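Local coordinates for N-alpha-acetyltransferase 30 (Saccharomyces cerevisiae, PDB 6YGA), which catalyses, as the catalytic subunit of the NatC complex, transfer of the acetyl group of acetyl-CoA to the N-terminal methionine of proteins beginning Met-Leu, Met-Ile or Met-Phe, at residues Ile115-Glu120 against Met133-Met138; Lys21-Asp26 against Tyr34-Phe39; Ile49-Asp52 against Pro58-Pro61. All blocks are in the same frame, centred on the assembly; numbering follows the deposited sequence.

Contact 1: residues Ile115-Glu120 against Met133-Met138. With EDO (1,2-ethanediol), chain B.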
loop_
_atom_site.group_PDB
_atom_site.type_symbol
_atom_site.label_atom_id
_atom_site.label_comp_id
_atom_site.label_asym_id
_atom_site.label_seq_id
_atom_site.Cartn_x
_atom_site.Cartn_y
_atom_site.Cartn_z
ATOM N N ILE A 115 -21.321 4.712 -8.556
ATOM C CA ILE A 115 -21.395 4.346 -7.148
ATOM C C ILE A 115 -20.047 3.768 -6.747
ATOM O O ILE A 115 -19.500 2.914 -7.454
ATOM C CB ILE A 115 -22.523 3.334 -6.886
ATOM C CG1 ILE A 115 -23.821 3.811 -7.534
ATOM C CG2 ILE A 115 -22.731 3.143 -5.391
ATOM C CD1 ILE A 115 -24.364 5.086 -6.929
HETATM N N MSE A 116 -19.516 4.227 -5.618
HETATM C CA MSE A 116 -18.215 3.757 -5.155
HETATM C C MSE A 116 -18.281 3.249 -3.717
HETATM O O MSE A 116 -18.979 3.819 -2.879
HETATM C CB MSE A 116 -17.175 4.875 -5.275
HETATM C CG MSE A 116 -15.733 4.432 -5.068
HETATM SE SE MSE A 116 -15.175 4.409 -3.198
HETATM C CE MSE A 116 -14.780 6.304 -2.981
ATOM N N LEU A 117 -17.550 2.171 -3.443
ATOM C CA LEU A 117 -17.439 1.635 -2.096
ATOM C C LEU A 117 -16.078 0.975 -1.944
ATOM O O LEU A 117 -15.405 0.656 -2.928
ATOM C CB LEU A 117 -18.564 0.635 -1.784
ATOM C CG LEU A 117 -18.545 -0.697 -2.545
ATOM C CD1 LEU A 117 -17.922 -1.807 -1.708
ATOM C CD2 LEU A 117 -19.942 -1.092 -3.006
ATOM N N GLU A 118 -15.676 0.780 -0.693
ATOM C CA GLU A 118 -14.487 0.016 -0.355
ATOM C C GLU A 118 -14.905 -1.209 0.440
ATOM O O GLU A 118 -15.859 -1.155 1.224
ATOM C CB GLU A 118 -13.488 0.850 0.456
ATOM C CG GLU A 118 -13.038 2.127 -0.229
ATOM C CD GLU A 118 -13.683 3.366 0.355
ATOM O OE1 GLU A 118 -14.510 3.228 1.282
ATOM O OE2 GLU A 118 -13.358 4.478 -0.110
ATOM N N THR A 119 -14.193 -2.312 0.231
ATOM C CA THR A 119 -14.488 -3.546 0.937
ATOM C C THR A 119 -13.201 -4.346 1.081
ATOM O O THR A 119 -12.211 -4.101 0.386
ATOM C CB THR A 119 -15.570 -4.364 0.216
ATOM O OG1 THR A 119 -16.031 -5.418 1.069
ATOM C CG2 THR A 119 -15.023 -4.968 -1.059
ATOM N N GLU A 120 -13.224 -5.296 2.011
ATOM C CA GLU A 120 -12.070 -6.152 2.236
ATOM C C GLU A 120 -11.907 -7.129 1.079
ATOM O O GLU A 120 -12.889 -7.645 0.540
ATOM C CB GLU A 120 -12.227 -6.923 3.547
ATOM C CG GLU A 120 -12.468 -6.054 4.777
ATOM C CD GLU A 120 -13.941 -5.757 5.027
ATOM O OE1 GLU A 120 -14.759 -5.906 4.093
ATOM O OE2 GLU A 120 -14.285 -5.377 6.168
HETATM N N MSE A 133 -23.868 -7.234 -9.088
HETATM C CA MSE A 133 -24.729 -6.135 -9.523
HETATM C C MSE A 133 -24.066 -5.324 -10.630
HETATM O O MSE A 133 -24.675 -4.416 -11.198
HETATM C CB MSE A 133 -25.080 -5.222 -8.349
HETATM C CG MSE A 133 -25.756 -5.932 -7.198
HETATM SE SE MSE A 133 -26.184 -4.706 -5.751
HETATM C CE MSE A 133 -27.346 -3.483 -6.717
ATOM N N GLY A 134 -22.812 -5.653 -10.929
ATOM C CA GLY A 134 -22.071 -5.003 -11.989
ATOM C C GLY A 134 -20.840 -4.264 -11.527
ATOM O O GLY A 134 -20.097 -3.749 -12.371
ATOM N N PHE A 135 -20.610 -4.181 -10.219
ATOM C CA PHE A 135 -19.399 -3.562 -9.707
ATOM C C PHE A 135 -18.170 -4.301 -10.221
ATOM O O PHE A 135 -18.183 -5.525 -10.383
ATOM C CB PHE A 135 -19.400 -3.572 -8.177
ATOM C CG PHE A 135 -20.236 -2.491 -7.547
ATOM C CD1 PHE A 135 -21.594 -2.676 -7.337
ATOM C CD2 PHE A 135 -19.655 -1.300 -7.138
ATOM C CE1 PHE A 135 -22.362 -1.687 -6.746
ATOM C CE2 PHE A 135 -20.418 -0.303 -6.546
ATOM C CZ PHE A 135 -21.773 -0.498 -6.348
ATOM N N ILE A 136 -17.105 -3.546 -10.482
ATOM C CA ILE A 136 -15.805 -4.118 -10.797
ATOM C C ILE A 136 -14.763 -3.452 -9.912
ATOM O O ILE A 136 -14.933 -2.323 -9.445
ATOM C CB ILE A 136 -15.426 -3.972 -12.287
ATOM C CG1 ILE A 136 -15.473 -2.506 -12.721
ATOM C CG2 ILE A 136 -16.332 -4.833 -13.157
ATOM C CD1 ILE A 136 -15.045 -2.283 -14.159
ATOM N N ARG A 137 -13.676 -4.181 -9.677
ATOM C CA ARG A 137 -12.578 -3.687 -8.860
ATOM C C ARG A 137 -11.708 -2.743 -9.678
ATOM O O ARG A 137 -11.221 -3.103 -10.755
ATOM C CB ARG A 137 -11.755 -4.860 -8.333
ATOM C CG ARG A 137 -12.618 -5.988 -7.792
ATOM C CD ARG A 137 -11.827 -7.253 -7.535
ATOM N NE ARG A 137 -12.713 -8.364 -7.204
ATOM C CZ ARG A 137 -12.315 -9.621 -7.039
ATOM N NH1 ARG A 137 -11.035 -9.941 -7.175
ATOM N NH2 ARG A 137 -13.200 -10.562 -6.740
HETATM N N MSE A 138 -11.513 -1.535 -9.167
HETATM C CA MSE A 138 -10.756 -0.520 -9.884
HETATM C C MSE A 138 -9.427 -0.208 -9.209
HETATM O O MSE A 138 -8.588 0.490 -9.777
HETATM C CB MSE A 138 -11.583 0.762 -10.020
HETATM C CG MSE A 138 -12.766 0.621 -10.961
HETATM SE SE MSE A 138 -12.197 0.081 -12.746
HETATM C CE MSE A 138 -11.178 1.671 -13.237
HETATM C C1 EDO B . -8.293 -0.147 -14.557
HETATM O O1 EDO B . -8.108 -1.551 -14.767
HETATM C C2 EDO B . -7.518 0.305 -13.323
HETATM O O2 EDO B . -8.054 -0.321 -12.152
#
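Phe135 holds CG anti to its carbonyl carbon (chi1 -80°), which sends the ring from just before strand 136-141 toward strand 114-120, where Leu117, with CG set between its backbone N and carbonyl carbon (chi1 68°), swings a methyl over that ring. This is the C-terminal half of the GNAT fold: strand 114-120, helix 124-131 and strand 136-141 follow one another, and strand 151-157 lies between the two strands in the sheet. Since the strands are not neighbours, no hydrogen bond joins the segments; from Met133-Met138 the Phe135 side chain alone makes contact, packed beside strand 151-157. Leu117 CD2 lies over one ring face in a CH-pi contact, 4.1 Å from the centroid and 29° off the normal. The same methyl comes to 3.7 Å from Phe135 CE2. Ile115 meets the far end of the ring, its CG2 packing 3.9 Å from Phe135 CZ, while its CD1 branch runs off in another direction. The Ile115 carbonyl O approaches Phe135 CE2 obliquely at 3.5 Å. Tyr130 of helix 124-131 meets the Phe135 ring edge-to-face and Leu156 of strand 151-157 also packs on it, so the phenyl group is buried between helix and sheet. Just before it, Gly134 closes a Schellman motif with a positive phi, ending the helix and turning the chain into the next strand. Arg137 forms a salt bridge with Glu131, and its NH1 hydrogen-bonds Asp458 O of N-alpha-acetyltransferase 35. A 1,2-ethanediol molecule, probably from the crystallisation liquor, hydrogen-bonds through O2 to Met138 O at 2.6 Å.

Contact 2: residues Lys21-Asp26 against Tyr34-Phe39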
loop_
_atom_site.group_PDB
_atom_site.type_symbol
_atom_site.label_atom_id
_atom_site.label_comp_id
_atom_site.label_asym_id
_atom_site.label_seq_id
_atom_site.Cartn_x
_atom_site.Cartn_y
_atom_site.Cartn_z
ATOM N N LYS A 21 -26.487 1.454 16.715
ATOM C CA LYS A 21 -26.248 0.176 17.381
ATOM C C LYS A 21 -25.976 -0.933 16.371
ATOM O O LYS A 21 -25.081 -1.760 16.574
ATOM C CB LYS A 21 -27.441 -0.187 18.262
ATOM C CG LYS A 21 -27.170 -1.335 19.220
ATOM C CD LYS A 21 -26.134 -0.940 20.264
ATOM C CE LYS A 21 -26.008 -1.998 21.352
ATOM N NZ LYS A 21 -25.161 -1.542 22.493
ATOM N N LEU A 22 -26.741 -0.966 15.278
ATOM C CA LEU A 22 -26.535 -1.987 14.254
ATOM C C LEU A 22 -25.139 -1.892 13.652
ATOM O O LEU A 22 -24.408 -2.887 13.584
ATOM C CB LEU A 22 -27.590 -1.848 13.159
ATOM C CG LEU A 22 -28.974 -2.452 13.381
ATOM C CD1 LEU A 22 -29.860 -2.178 12.175
ATOM C CD2 LEU A 22 -28.859 -3.942 13.632
ATOM N N ILE A 23 -24.755 -0.697 13.201
ATOM C CA ILE A 23 -23.490 -0.533 12.494
ATOM C C ILE A 23 -22.310 -0.778 13.428
ATOM O O ILE A 23 -21.297 -1.361 13.025
ATOM C CB ILE A 23 -23.435 0.861 11.839
ATOM C CG1 ILE A 23 -24.488 0.970 10.732
ATOM C CG2 ILE A 23 -22.048 1.153 11.287
ATOM C CD1 ILE A 23 -24.622 2.352 10.132
ATOM N N ASP A 24 -22.424 -0.359 14.693
ATOM C CA ASP A 24 -21.303 -0.490 15.623
ATOM C C ASP A 24 -21.003 -1.944 15.964
ATOM O O ASP A 24 -19.846 -2.285 16.236
ATOM C CB ASP A 24 -21.579 0.299 16.904
ATOM C CG ASP A 24 -21.365 1.788 16.732
ATOM O OD1 ASP A 24 -20.660 2.183 15.779
ATOM O OD2 ASP A 24 -21.894 2.562 17.554
ATOM N N ALA A 25 -22.017 -2.811 15.961
ATOM C CA ALA A 25 -21.789 -4.213 16.295
ATOM C C ALA A 25 -20.852 -4.883 15.295
ATOM O O ALA A 25 -20.022 -5.718 15.675
ATOM C CB ALA A 25 -23.122 -4.956 16.359
ATOM N N ASP A 26 -20.971 -4.536 14.011
ATOM C CA ASP A 26 -20.158 -5.179 12.981
ATOM C C ASP A 26 -18.736 -4.639 12.937
ATOM O O ASP A 26 -17.809 -5.379 12.589
ATOM C CB ASP A 26 -20.807 -5.011 11.604
ATOM C CG ASP A 26 -22.024 -5.895 11.414
ATOM O OD1 ASP A 26 -22.559 -6.417 12.417
ATOM O OD2 ASP A 26 -22.445 -6.072 10.251
ATOM N N TYR A 34 -20.647 12.067 15.451
ATOM C CA TYR A 34 -20.518 13.022 14.361
ATOM C C TYR A 34 -20.111 12.376 13.043
ATOM O O TYR A 34 -20.225 13.021 11.995
ATOM C CB TYR A 34 -19.539 14.127 14.751
ATOM C CG TYR A 34 -20.233 15.230 15.506
ATOM C CD1 TYR A 34 -20.811 16.296 14.829
ATOM C CD2 TYR A 34 -20.350 15.187 16.888
ATOM C CE1 TYR A 34 -21.464 17.303 15.509
ATOM C CE2 TYR A 34 -21.000 16.188 17.579
ATOM C CZ TYR A 34 -21.555 17.244 16.885
ATOM O OH TYR A 34 -22.203 18.240 17.576
ATOM N N VAL A 35 -19.661 11.121 13.060
ATOM C CA VAL A 35 -19.571 10.367 11.814
ATOM C C VAL A 35 -20.969 10.104 11.268
ATOM O O VAL A 35 -21.239 10.295 10.078
ATOM C CB VAL A 35 -18.796 9.055 12.027
ATOM C CG1 VAL A 35 -18.687 8.288 10.718
ATOM C CG2 VAL A 35 -17.419 9.331 12.600
ATOM N N TYR A 36 -21.884 9.684 12.146
ATOM C CA TYR A 36 -23.260 9.435 11.727
ATOM C C TYR A 36 -23.971 10.732 11.371
ATOM O O TYR A 36 -24.821 10.755 10.474
ATOM C CB TYR A 36 -24.019 8.698 12.829
ATOM C CG TYR A 36 -23.523 7.295 13.078
ATOM C CD1 TYR A 36 -23.941 6.240 12.280
ATOM C CD2 TYR A 36 -22.637 7.025 14.112
ATOM C CE1 TYR A 36 -23.490 4.954 12.502
ATOM C CE2 TYR A 36 -22.179 5.741 14.342
ATOM C CZ TYR A 36 -22.608 4.709 13.533
ATOM O OH TYR A 36 -22.159 3.428 13.753
ATOM N N ARG A 37 -23.636 11.821 12.062
ATOM C CA ARG A 37 -24.293 13.092 11.790
ATOM C C ARG A 37 -23.802 13.703 10.485
ATOM O O ARG A 37 -24.540 14.450 9.835
ATOM C CB ARG A 37 -24.070 14.043 12.960
ATOM C CG ARG A 37 -25.189 15.032 13.152
ATOM C CD ARG A 37 -25.487 15.267 14.619
ATOM N NE ARG A 37 -26.270 14.187 15.213
ATOM C CZ ARG A 37 -27.596 14.113 15.162
ATOM N NH1 ARG A 37 -28.291 15.050 14.530
ATOM N NH2 ARG A 37 -28.230 13.100 15.738
ATOM N N TYR A 38 -22.565 13.395 10.085
ATOM C CA TYR A 38 -22.063 13.850 8.793
ATOM C C TYR A 38 -22.853 13.231 7.648
ATOM O O TYR A 38 -23.147 13.900 6.651
ATOM C CB TYR A 38 -20.576 13.515 8.670
ATOM C CG TYR A 38 -20.053 13.451 7.250
ATOM C CD1 TYR A 38 -19.780 14.609 6.536
ATOM C CD2 TYR A 38 -19.816 12.229 6.632
ATOM C CE1 TYR A 38 -19.295 14.555 5.243
ATOM C CE2 TYR A 38 -19.332 12.163 5.341
ATOM C CZ TYR A 38 -19.073 13.327 4.651
ATOM O OH TYR A 38 -18.591 13.261 3.365
ATOM N N PHE A 39 -23.212 11.952 7.777
ATOM C CA PHE A 39 -23.994 11.282 6.745
ATOM C C PHE A 39 -25.470 11.662 6.819
ATOM O O PHE A 39 -26.049 12.127 5.832
ATOM C CB PHE A 39 -23.839 9.764 6.869
ATOM C CG PHE A 39 -22.611 9.210 6.196
ATOM C CD1 PHE A 39 -22.611 8.950 4.836
ATOM C CD2 PHE A 39 -21.466 8.922 6.928
ATOM C CE1 PHE A 39 -21.490 8.433 4.211
ATOM C CE2 PHE A 39 -20.340 8.403 6.308
ATOM C CZ PHE A 39 -20.354 8.160 4.947
#
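Tyr36 reaches across from helix 33-40 to Asp24 and Ile23 of helix 13-26: its hydroxyl bonds Asp24 while the ring edge packs on Ile23. The polar part is one hydrogen bond, donated by Tyr36 OH to Asp24 OD1 at 2.8 Å. The hydroxyl meets OD1 from above the carboxylate, 61° out of its plane, and the carboxylate and ring planes are 75° apart. Within the ring's own frame, OD1 stands at the edge, near the plane. The bond fixes the tip of a long side chain, and the donated proton would be expected to favour the charged form of Asp24.

The apolar part belongs to Ile23, whose CD1 packs against the ring edge, 3.7 Å from Tyr36 CE1. With CG1 beside the backbone N (chi1 -66°) and the chain then extended to CD1, the isoleucine runs back along the tyrosine, the two side chains passing in opposite directions. Separately, the Ile23 CG2 methyl makes a van der Waals contact with Tyr36 OH at 3.4 Å. The hydroxyl thus sits beside a hydrocarbon branch on one residue and a carboxylate on the next.

Met83 of strand 76-86 touches both Ile23 and Tyr36; Phe16 and Lys20 of helix 13-26 also touch Tyr36. On helix 33-40, Arg37 makes a salt bridge with Asp32 of N-alpha-acetyltransferase 38. Two successive helices, which in sequence separate strands 3-7 and 47-52 and pack on strands 61-72 and 76-86, are characteristic of the N-terminal part of the GNAT fold.

Contact 3: residues Ile49-Asp52 against Pro58-Pro61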
loop_
_atom_site.group_PDB
_atom_site.type_symbol
_atom_site.label_atom_id
_atom_site.label_comp_id
_atom_site.label_asym_id
_atom_site.label_seq_id
_atom_site.Cartn_x
_atom_site.Cartn_y
_atom_site.Cartn_z
ATOM N N ILE A 49 -33.523 1.894 6.033
ATOM C CA ILE A 49 -33.586 0.876 7.071
ATOM C C ILE A 49 -34.486 -0.257 6.597
ATOM O O ILE A 49 -35.335 -0.091 5.718
ATOM C CB ILE A 49 -34.091 1.437 8.418
ATOM C CG1 ILE A 49 -35.393 2.218 8.217
ATOM C CG2 ILE A 49 -33.023 2.297 9.072
ATOM C CD1 ILE A 49 -36.013 2.726 9.500
ATOM N N ALA A 50 -34.282 -1.426 7.194
ATOM C CA ALA A 50 -35.143 -2.583 6.999
ATOM C C ALA A 50 -35.744 -2.950 8.345
ATOM O O ALA A 50 -35.023 -3.024 9.345
ATOM C CB ALA A 50 -34.367 -3.769 6.417
ATOM N N VAL A 51 -37.060 -3.156 8.376
ATOM C CA VAL A 51 -37.766 -3.549 9.589
ATOM C C VAL A 51 -38.588 -4.796 9.289
ATOM O O VAL A 51 -39.046 -5.000 8.161
ATOM C CB VAL A 51 -38.668 -2.416 10.141
ATOM C CG1 VAL A 51 -37.842 -1.175 10.470
ATOM C CG2 VAL A 51 -39.794 -2.075 9.163
ATOM N N ASP A 52 -38.752 -5.646 10.303
ATOM C CA ASP A 52 -39.583 -6.844 10.208
ATOM C C ASP A 52 -40.953 -6.484 10.770
ATOM O O ASP A 52 -41.097 -6.267 11.977
ATOM C CB ASP A 52 -38.956 -8.016 10.964
ATOM C CG ASP A 52 -39.748 -9.318 10.818
ATOM O OD1 ASP A 52 -40.839 -9.315 10.206
ATOM O OD2 ASP A 52 -39.268 -10.357 11.322
ATOM N N PRO A 58 -41.778 -4.361 15.694
ATOM C CA PRO A 58 -41.959 -4.175 14.244
ATOM C C PRO A 58 -41.120 -3.056 13.651
ATOM O O PRO A 58 -40.537 -3.243 12.576
ATOM C CB PRO A 58 -43.467 -3.897 14.117
ATOM C CG PRO A 58 -44.051 -4.480 15.355
ATOM C CD PRO A 58 -43.048 -4.194 16.420
ATOM N N ASN A 59 -41.042 -1.898 14.301
ATOM C CA ASN A 59 -40.373 -0.747 13.713
ATOM C C ASN A 59 -38.898 -0.637 14.104
ATOM O O ASN A 59 -38.253 0.356 13.760
ATOM C CB ASN A 59 -41.124 0.537 14.085
ATOM C CG ASN A 59 -40.731 1.719 13.220
ATOM O OD1 ASN A 59 -40.196 2.711 13.714
ATOM N ND2 ASN A 59 -40.981 1.613 11.918
ATOM N N ILE A 60 -38.349 -1.615 14.814
ATOM C CA ILE A 60 -36.915 -1.544 15.114
ATOM C C ILE A 60 -36.141 -1.880 13.844
ATOM O O ILE A 60 -36.553 -2.786 13.091
ATOM C CB ILE A 60 -36.551 -2.488 16.268
ATOM C CG1 ILE A 60 -35.105 -2.249 16.719
ATOM C CG2 ILE A 60 -36.751 -3.934 15.849
ATOM C CD1 ILE A 60 -34.606 -3.274 17.691
ATOM N N PRO A 61 -35.072 -1.158 13.520
ATOM C CA PRO A 61 -34.290 -1.513 12.329
ATOM C C PRO A 61 -33.469 -2.773 12.562
ATOM O O PRO A 61 -32.726 -2.876 13.540
ATOM C CB PRO A 61 -33.398 -0.286 12.112
ATOM C CG PRO A 61 -34.067 0.824 12.854
ATOM C CD PRO A 61 -34.702 0.167 14.041
#
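Val51 points from strand 47-52 into the returning chain at Pro58-Pro61, where the polypeptide reverses direction before strand 61-72, in a beta hairpin between these antiparallel neighbours in the N-terminal half of the GNAT sheet. From its CB onward the valine meets mainly backbone oxygens. CB lies 3.2 Å from Pro58 O. CG1, set anti to the carbonyl carbon (chi1 -60°), meets Ile60 O at 3.3 Å and Asn59 O at 3.7 Å. CG2, between the backbone N and the carbonyl carbon, lies 3.7 Å from Pro58 O. Three successive carbonyl oxygens thus face the isopropyl group from one side.

No hydrogen bond links the two segments. Pro61 has no N-H to give; its CA instead makes a CA-H...O contact with Ala50 O at 3.4 Å. Ala50 hydrogen-bonds through its backbone to both Ile62 and Gly63. Ile49 packs through CG2 on Pro61 CB, and both residues also touch helix 13-26. At the opposite end of the strand segment, the Asp52 carboxylate turns to other partners, OD2 bonding Tyr90 OH and OD1 the backbone N of Glu2. Asp52 O receives a CA-H...O contact from Pro58 CA at 3.2 Å.

Along the chain, contact 2 closes before contact 3 opens, and contact 3 closes before contact 1 begins. Contacts 2 and 3 sit together in the N-terminal half, with centres about 17 Å apart: helix 33-40 leads into strand 47-52, and Leu22 CD1 of helix 13-26 packs 3.3 Å from Pro61 O. Contact 1 lies on the opposite side of the chain's centre from both, its centre about 21 Å from that of contact 2 and about 27 Å from that of contact 3, yet contacts 1 and 3 reach the same mixed sheet. N-alpha-acetyltransferase 35 touches segments of contacts 1 and 2, N-alpha-acetyltransferase 38 those of contact 2, and no partner chain touches contact 3.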